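Local coordinates for Alpha/beta hydrolase fold-3 domain-containing protein (PDB 2QRU), which is of unknown function but is probably a hydrolase of the alpha/beta-hydrolase superfamily, at residues A[11-16]-A[82-87]; A[63-68]-A[163-168]. All blocks are in the same frame, centred on the assembly; numbering follows the deposited sequence.

Interaction 1. Residues A[11-16]-A[82-87]; sequences LANGAT and TETFQL
Asn13 and Leu87 bury the most surface here, and they meet where CD1 of Leu87 lies 3.7 Å from CG of Asn13, a methyl set against the amide. The amide itself is gripped at both ends. Its ND2 gives one hydrogen to OG1 of Thr84, 3.0 Å away and almost exactly in the amide plane, and the other to OE1 of Glu83 at 3.2 Å. Asn13 and Glu83 reach tip to tip with amide and carboxylate planes 87° apart; ND2 meets OE1 from above the carboxylate plane, while OE1 lies close to the amide plane. OD1 of Asn13 accepts from the backbone N of Ala15 at 3.1 Å, an Asx turn. This turn overlaps the type I beta turn from Leu11 to Gly14 in the hairpin loop joining strands 7-10 and 16-20, whose neighbour across this contact is helix 74-93 of the alpha/beta-hydrolase fold. Thr84 divides its work: OG1 is also hydrogen-bonded to the O of Thr80 one turn earlier, while CG2, anti to the backbone N, touches CB of Ala15 at 3.5 Å and CD1 of Leu11 at 3.8 Å. CB of Ala12 adds a looser contact with CD1 of Leu87.

Interaction 2. Residues A[63-68]-A[163-168]; sequences ALDYLL and PVWDDP
The Trp165 indole carries Leu67 on one face: CD2 of the leucine stands 3.6 Å from the centroid of the six-membered ring and only 9° off its normal, a CH-pi contact over the centre. The opposite face is covered by Ala15, its CB and N lying over the six-membered ring. CG of Leu67 follows at CZ3, and CB of Asp65 comes in obliquely, 3.9 Å from CE3. The ring of Tyr66 is stacked on His34 with its OH bonded to the O of that histidine, and water 2 lies over the rim of one face.

Between the backbones the fit is close but largely water-mediated. The direct bond from N of Leu68 to O of Val164 is weak, 3.2 Å with an angle of 127°, and the CA of Leu67 points its hydrogen at the same oxygen. Water 2 links N of Tyr66 to O of Trp165, and water 3 takes a hydrogen from N of Val164 and gives one to O of Leu68. CD1 of Leu68 packs 4.0 Å from CG1 of Val164.

Asp65 and Asp166 bring their OD1 atoms to 4.2 Å. Water 1 lies between them, 2.7 Å from OD1 of Asp166, and the salt bridge from Lys43 to Asp65 probably eases their repulsion, while Thr42 bonds to OD1 of Asp166. Here the chain leaving strand 59-64 of an alpha/beta-hydrolase sheet is covered by the long excursion between strand 127-130 and helix 173-181, with the Tyr66 side chain about 6 Å from a bound phosphate, probably from the crystallisation liquor, and near, without touching, a putative Ser-His-Asp triad.

Overall arrangement
Both contacts are partly buried, with centres about 11 Å apart, but interaction 1 has exposed residues at its edge (Ala12, Glu83), while all the touching residues of 63-68 in interaction 2 are buried. They meet directly: OG1 of Thr16 is probably hydrogen-bonded to OD2 of Asp65, and the backbone of Asn13 to Ala15 packs against the Trp165 indole. Thr80 on helix 74-93 touches both Asn13 and Trp165. Interaction 1, farther from the centre, ties a hairpin loop to the helix through direct side-chain hydrogen bonds and methyl packing. Interaction 2, nearer the putative catalytic residues, joins the loop leaving strand 59-64 to an irregular segment through an aromatic face, bridging waters and acidic groups.

Interaction 1. Residues A[11-16]-A[82-87]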
ATOM      1  N   LEU A  11      -7.248   1.580  17.522  1.00 25.59           N
ATOM      2  CA  LEU A  11      -6.089   2.082  18.216  1.00 25.45           C
ATOM      3  C   LEU A  11      -6.402   3.483  18.750  1.00 26.75           C
ATOM      4  O   LEU A  11      -7.374   4.118  18.320  1.00 26.79           O
ATOM      5  CB  LEU A  11      -4.889   2.127  17.241  1.00 25.21           C
ATOM      6  CG  LEU A  11      -4.573   0.761  16.600  1.00 23.86           C
ATOM      7  CD1 LEU A  11      -3.580   0.916  15.434  1.00 24.18           C
ATOM      8  CD2 LEU A  11      -4.059  -0.265  17.623  1.00 25.11           C
ATOM      9  N   ALA A  12      -5.561   3.948  19.668  1.00 27.09           N
ATOM     10  CA  ALA A  12      -5.759   5.223  20.374  1.00 27.84           C
ATOM     11  C   ALA A  12      -6.064   6.446  19.496  1.00 28.20           C
ATOM     12  O   ALA A  12      -6.810   7.335  19.908  1.00 28.60           O
ATOM     13  CB  ALA A  12      -4.567   5.503  21.241  1.00 27.88           C
ATOM     14  N   ASN A  13      -5.479   6.501  18.301  1.00 27.64           N
ATOM     15  CA  ASN A  13      -5.646   7.660  17.421  1.00 27.44           C
ATOM     16  C   ASN A  13      -6.861   7.549  16.490  1.00 27.59           C
ATOM     17  O   ASN A  13      -7.087   8.433  15.660  1.00 28.50           O
ATOM     18  CB  ASN A  13      -4.360   7.917  16.607  1.00 27.10           C
ATOM     19  CG  ASN A  13      -4.106   6.852  15.570  1.00 27.72           C
ATOM     20  OD1 ASN A  13      -4.748   5.797  15.580  1.00 25.42           O
ATOM     21  ND2 ASN A  13      -3.151   7.118  14.666  1.00 25.13           N
ATOM     22  N   GLY A  14      -7.647   6.479  16.644  1.00 28.46           N
ATOM     23  CA  GLY A  14      -8.847   6.294  15.826  1.00 28.49           C
ATOM     24  C   GLY A  14      -8.695   5.357  14.636  1.00 29.01           C
ATOM     25  O   GLY A  14      -9.705   4.942  14.048  1.00 29.77           O
ATOM     26  N   ALA A  15      -7.450   5.021  14.272  1.00 27.29           N
ATOM     27  CA  ALA A  15      -7.204   4.015  13.254  1.00 26.98           C
ATOM     28  C   ALA A  15      -7.689   2.647  13.719  1.00 26.24           C
ATOM     29  O   ALA A  15      -7.533   2.293  14.882  1.00 26.88           O
ATOM     30  CB  ALA A  15      -5.702   3.923  12.912  1.00 25.83           C
ATOM     31  N   THR A  16      -8.263   1.889  12.800  1.00 25.84           N
ATOM     32  CA  THR A  16      -8.618   0.517  13.111  1.00 25.20           C
ATOM     33  C   THR A  16      -7.764  -0.425  12.274  1.00 25.27           C
ATOM     34  O   THR A  16      -7.244  -0.050  11.215  1.00 24.68           O
ATOM     35  CB  THR A  16     -10.107   0.218  12.889  1.00 26.11           C
ATOM     36  OG1 THR A  16     -10.389   0.193  11.488  1.00 29.60           O
ATOM     37  CG2 THR A  16     -10.998   1.252  13.570  1.00 21.78           C
ATOM     38  N   THR A  82       3.003   6.619  10.606  1.00 23.31           N
ATOM     39  CA  THR A  82       4.082   6.299  11.540  1.00 23.85           C
ATOM     40  C   THR A  82       3.509   6.196  12.957  1.00 23.13           C
ATOM     41  O   THR A  82       3.717   5.188  13.637  1.00 23.26           O
ATOM     42  CB  THR A  82       5.175   7.357  11.503  1.00 24.52           C
ATOM     43  OG1 THR A  82       5.686   7.470  10.166  1.00 23.92           O
ATOM     44  CG2 THR A  82       6.315   6.970  12.433  1.00 25.19           C
ATOM     45  N   GLU A  83       2.717   7.189  13.343  1.00 23.06           N
ATOM     46  CA  GLU A  83       2.027   7.167  14.646  1.00 23.84           C
ATOM     47  C   GLU A  83       1.250   5.865  14.826  1.00 23.34           C
ATOM     48  O   GLU A  83       1.316   5.211  15.897  1.00 24.41           O
ATOM     49  CB  GLU A  83       1.049   8.342  14.786  1.00 23.83           C
ATOM     50  CG  GLU A  83       0.327   8.314  16.154  1.00 24.35           C
ATOM     51  CD  GLU A  83      -0.801   9.345  16.317  1.00 26.72           C
ATOM     52  OE1 GLU A  83      -1.448   9.698  15.295  1.00 26.46           O
ATOM     53  OE2 GLU A  83      -1.048   9.767  17.488  1.00 26.30           O
ATOM     54  N   THR A  84       0.468   5.530  13.803  1.00 23.19           N
ATOM     55  CA  THR A  84      -0.407   4.357  13.825  1.00 24.00           C
ATOM     56  C   THR A  84       0.411   3.081  13.975  1.00 23.47           C
ATOM     57  O   THR A  84       0.055   2.184  14.773  1.00 23.79           O
ATOM     58  CB  THR A  84      -1.283   4.289  12.560  1.00 24.08           C
ATOM     59  OG1 THR A  84      -2.031   5.516  12.444  1.00 24.22           O
ATOM     60  CG2 THR A  84      -2.262   3.123  12.660  1.00 24.69           C
ATOM     61  N   PHE A  85       1.521   3.009  13.239  1.00 23.15           N
ATOM     62  CA  PHE A  85       2.368   1.828  13.363  1.00 23.06           C
ATOM     63  C   PHE A  85       2.920   1.695  14.773  1.00 23.26           C
ATOM     64  O   PHE A  85       2.939   0.600  15.340  1.00 22.63           O
ATOM     65  CB  PHE A  85       3.528   1.800  12.363  1.00 23.45           C
ATOM     66  CG  PHE A  85       4.292   0.520  12.438  1.00 24.08           C
ATOM     67  CD1 PHE A  85       3.904  -0.574  11.655  1.00 23.15           C
ATOM     68  CD2 PHE A  85       5.327   0.360  13.370  1.00 24.28           C
ATOM     69  CE1 PHE A  85       4.578  -1.804  11.768  1.00 24.84           C
ATOM     70  CE2 PHE A  85       6.003  -0.888  13.477  1.00 24.94           C
ATOM     71  CZ  PHE A  85       5.629  -1.937  12.689  1.00 23.89           C
ATOM     72  N   GLN A  86       3.385   2.815  15.330  1.00 23.47           N
ATOM     73  CA  GLN A  86       3.923   2.798  16.678  1.00 23.93           C
ATOM     74  C   GLN A  86       2.891   2.279  17.706  1.00 23.98           C
ATOM     75  O   GLN A  86       3.230   1.447  18.541  1.00 25.41           O
ATOM     76  CB  GLN A  86       4.452   4.176  17.070  1.00 24.88           C
ATOM     77  CG  GLN A  86       5.705   4.563  16.320  1.00 26.61           C
ATOM     78  CD  GLN A  86       6.244   5.877  16.860  1.00 30.71           C
ATOM     79  OE1 GLN A  86       5.820   6.956  16.439  1.00 32.97           O
ATOM     80  NE2 GLN A  86       7.138   5.793  17.840  1.00 33.19           N
ATOM     81  N   LEU A  87       1.642   2.729  17.597  1.00 23.14           N
ATOM     82  CA  LEU A  87       0.550   2.221  18.461  1.00 24.04           C
ATOM     83  C   LEU A  87       0.291   0.735  18.204  1.00 23.67           C
ATOM     84  O   LEU A  87       0.085  -0.047  19.143  1.00 24.79           O
ATOM     85  CB  LEU A  87      -0.736   3.015  18.246  1.00 23.58           C
ATOM     86  CG  LEU A  87      -0.682   4.501  18.619  1.00 23.51           C
ATOM     87  CD1 LEU A  87      -1.894   5.252  18.069  1.00 26.11           C
ATOM     88  CD2 LEU A  87      -0.514   4.711  20.141  1.00 22.63           C
TER

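Interaction 2. Residues A[63-68]-A[163-168]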
ATOM      1  N   ALA A  63      -4.308  -5.722   8.811  1.00 24.55           N
ATOM      2  CA  ALA A  63      -4.716  -4.887   7.686  1.00 24.62           C
ATOM      3  C   ALA A  63      -5.118  -3.527   8.247  1.00 25.38           C
ATOM      4  O   ALA A  63      -6.065  -3.444   9.028  1.00 24.98           O
ATOM      5  CB  ALA A  63      -5.881  -5.541   6.930  1.00 23.57           C
ATOM      6  N   LEU A  64      -4.396  -2.476   7.870  1.00 24.80           N
ATOM      7  CA  LEU A  64      -4.416  -1.235   8.659  1.00 24.54           C
ATOM      8  C   LEU A  64      -5.075  -0.043   7.942  1.00 24.82           C
ATOM      9  O   LEU A  64      -4.875   0.158   6.737  1.00 24.59           O
ATOM     10  CB  LEU A  64      -2.948  -0.882   9.051  1.00 24.54           C
ATOM     11  CG  LEU A  64      -2.673   0.215  10.073  1.00 24.61           C
ATOM     12  CD1 LEU A  64      -3.361  -0.100  11.423  1.00 23.75           C
ATOM     13  CD2 LEU A  64      -1.151   0.468  10.273  1.00 26.38           C
ATOM     14  N   ASP A  65      -5.836   0.760   8.698  1.00 23.47           N
ATOM     15  CA  ASP A  65      -6.380   2.004   8.138  1.00 24.23           C
ATOM     16  C   ASP A  65      -5.284   3.041   7.943  1.00 24.17           C
ATOM     17  O   ASP A  65      -4.354   3.130   8.751  1.00 24.89           O
ATOM     18  CB  ASP A  65      -7.364   2.659   9.123  1.00 23.89           C
ATOM     19  CG  ASP A  65      -8.712   1.951   9.237  1.00 25.17           C
ATOM     20  OD1 ASP A  65      -9.076   1.077   8.430  1.00 25.04           O
ATOM     21  OD2 ASP A  65      -9.435   2.313  10.185  1.00 25.80           O
ATOM     22  N   TYR A  66      -5.453   3.891   6.929  1.00 22.97           N
ATOM     23  CA  TYR A  66      -4.708   5.137   6.870  1.00 23.60           C
ATOM     24  C   TYR A  66      -5.598   6.285   6.364  1.00 23.85           C
ATOM     25  O   TYR A  66      -6.641   6.052   5.724  1.00 24.63           O
ATOM     26  CB  TYR A  66      -3.432   4.931   6.051  1.00 23.46           C
ATOM     27  CG  TYR A  66      -3.641   4.445   4.621  1.00 24.04           C
ATOM     28  CD1 TYR A  66      -4.029   5.349   3.603  1.00 24.75           C
ATOM     29  CD2 TYR A  66      -3.436   3.082   4.274  1.00 25.07           C
ATOM     30  CE1 TYR A  66      -4.195   4.931   2.289  1.00 25.12           C
ATOM     31  CE2 TYR A  66      -3.582   2.664   2.945  1.00 25.37           C
ATOM     32  CZ  TYR A  66      -3.946   3.580   1.958  1.00 24.34           C
ATOM     33  OH  TYR A  66      -4.065   3.168   0.645  1.00 25.07           O
ATOM     34  N   LEU A  67      -5.221   7.511   6.694  1.00 24.40           N
ATOM     35  CA  LEU A  67      -6.025   8.671   6.303  1.00 24.51           C
ATOM     36  C   LEU A  67      -6.018   8.870   4.781  1.00 25.18           C
ATOM     37  O   LEU A  67      -5.029   8.508   4.095  1.00 24.72           O
ATOM     38  CB  LEU A  67      -5.523   9.930   7.035  1.00 25.46           C
ATOM     39  CG  LEU A  67      -5.786   9.900   8.545  1.00 26.26           C
ATOM     40  CD1 LEU A  67      -5.088  11.086   9.183  1.00 26.27           C
ATOM     41  CD2 LEU A  67      -7.306   9.922   8.887  1.00 25.90           C
ATOM     42  N   LEU A  68      -7.099   9.471   4.265  1.00 25.25           N
ATOM     43  CA  LEU A  68      -7.266   9.629   2.826  1.00 25.10           C
ATOM     44  C   LEU A  68      -7.347  11.092   2.439  1.00 25.33           C
ATOM     45  O   LEU A  68      -7.914  11.912   3.171  1.00 24.89           O
ATOM     46  CB  LEU A  68      -8.511   8.901   2.311  1.00 24.97           C
ATOM     47  CG  LEU A  68      -8.589   7.397   2.607  1.00 25.22           C
ATOM     48  CD1 LEU A  68      -9.935   6.861   2.170  1.00 25.43           C
ATOM     49  CD2 LEU A  68      -7.428   6.644   1.924  1.00 24.90           C
ATOM     50  N   PRO A 163     -11.766  14.075   8.411  1.00 29.17           N
ATOM     51  CA  PRO A 163     -10.813  12.958   8.234  1.00 29.04           C
ATOM     52  C   PRO A 163     -11.527  11.651   7.937  1.00 28.31           C
ATOM     53  O   PRO A 163     -12.595  11.384   8.490  1.00 27.51           O
ATOM     54  CB  PRO A 163     -10.144  12.843   9.614  1.00 29.37           C
ATOM     55  CG  PRO A 163     -10.230  14.241  10.159  1.00 30.27           C
ATOM     56  CD  PRO A 163     -11.623  14.674   9.753  1.00 29.33           C
ATOM     57  N   VAL A 164     -10.911  10.818   7.094  1.00 27.28           N
ATOM     58  CA  VAL A 164     -11.526   9.549   6.694  1.00 27.31           C
ATOM     59  C   VAL A 164     -10.493   8.419   6.854  1.00 26.64           C
ATOM     60  O   VAL A 164      -9.416   8.467   6.251  1.00 26.50           O
ATOM     61  CB  VAL A 164     -12.074   9.607   5.232  1.00 27.39           C
ATOM     62  CG1 VAL A 164     -12.671   8.228   4.817  1.00 29.33           C
ATOM     63  CG2 VAL A 164     -13.130  10.737   5.076  1.00 28.01           C
ATOM     64  N   TRP A 165     -10.828   7.441   7.696  1.00 26.97           N
ATOM     65  CA  TRP A 165      -9.940   6.302   8.014  1.00 26.93           C
ATOM     66  C   TRP A 165     -10.176   5.107   7.119  1.00 26.93           C
ATOM     67  O   TRP A 165      -9.305   4.220   7.023  1.00 26.73           O
ATOM     68  CB  TRP A 165     -10.148   5.831   9.459  1.00 27.64           C
ATOM     69  CG  TRP A 165      -9.510   6.647  10.532  1.00 28.54           C
ATOM     70  CD1 TRP A 165     -10.151   7.373  11.490  1.00 29.18           C
ATOM     71  CD2 TRP A 165      -8.103   6.835  10.761  1.00 28.43           C
ATOM     72  NE1 TRP A 165      -9.240   7.980  12.318  1.00 29.72           N
ATOM     73  CE2 TRP A 165      -7.975   7.659  11.898  1.00 29.11           C
ATOM     74  CE3 TRP A 165      -6.936   6.356  10.138  1.00 27.13           C
ATOM     75  CZ2 TRP A 165      -6.732   8.051  12.399  1.00 28.94           C
ATOM     76  CZ3 TRP A 165      -5.708   6.749  10.648  1.00 27.40           C
ATOM     77  CH2 TRP A 165      -5.615   7.568  11.763  1.00 28.20           C
ATOM     78  N   ASP A 166     -11.355   5.053   6.494  1.00 26.31           N
ATOM     79  CA  ASP A 166     -11.767   3.868   5.740  1.00 25.83           C
ATOM     80  C   ASP A 166     -12.919   4.195   4.808  1.00 26.27           C
ATOM     81  O   ASP A 166     -13.802   5.008   5.142  1.00 26.12           O
ATOM     82  CB  ASP A 166     -12.185   2.774   6.735  1.00 25.79           C
ATOM     83  CG  ASP A 166     -12.472   1.435   6.072  1.00 26.54           C
ATOM     84  OD1 ASP A 166     -11.716   1.023   5.145  1.00 25.66           O
ATOM     85  OD2 ASP A 166     -13.418   0.769   6.547  1.00 27.00           O
ATOM     86  N   ASP A 167     -12.911   3.558   3.642  1.00 25.85           N
ATOM     87  CA  ASP A 167     -13.927   3.750   2.613  1.00 26.01           C
ATOM     88  C   ASP A 167     -14.372   2.358   2.162  1.00 26.16           C
ATOM     89  O   ASP A 167     -14.019   1.907   1.066  1.00 26.45           O
ATOM     90  CB  ASP A 167     -13.316   4.591   1.473  1.00 26.14           C
ATOM     91  CG  ASP A 167     -14.242   4.760   0.275  1.00 25.89           C
ATOM     92  OD1 ASP A 167     -15.494   4.816   0.429  1.00 27.29           O
ATOM     93  OD2 ASP A 167     -13.688   4.855  -0.844  1.00 25.61           O
ATOM     94  N   PRO A 168     -15.116   1.648   3.036  1.00 26.53           N
ATOM     95  CA  PRO A 168     -15.331   0.192   2.833  1.00 27.59           C
ATOM     96  C   PRO A 168     -16.087  -0.215   1.559  1.00 28.27           C
ATOM     97  O   PRO A 168     -15.973  -1.362   1.128  1.00 29.27           O
ATOM     98  CB  PRO A 168     -16.096  -0.242   4.088  1.00 27.45           C
ATOM     99  CG  PRO A 168     -16.727   1.028   4.620  1.00 27.12           C
ATOM    100  CD  PRO A 168     -15.752   2.142   4.272  1.00 25.34           C
TER
HETATM  101  O   HOH W   1      -9.060   1.066   5.425  1.00 24.71           O
HETATM  102  O   HOH W   2      -7.685   3.753   4.924  1.00 24.71           O
HETATM  103  O   HOH W   3      -8.757  11.818   5.740  1.00 28.72           O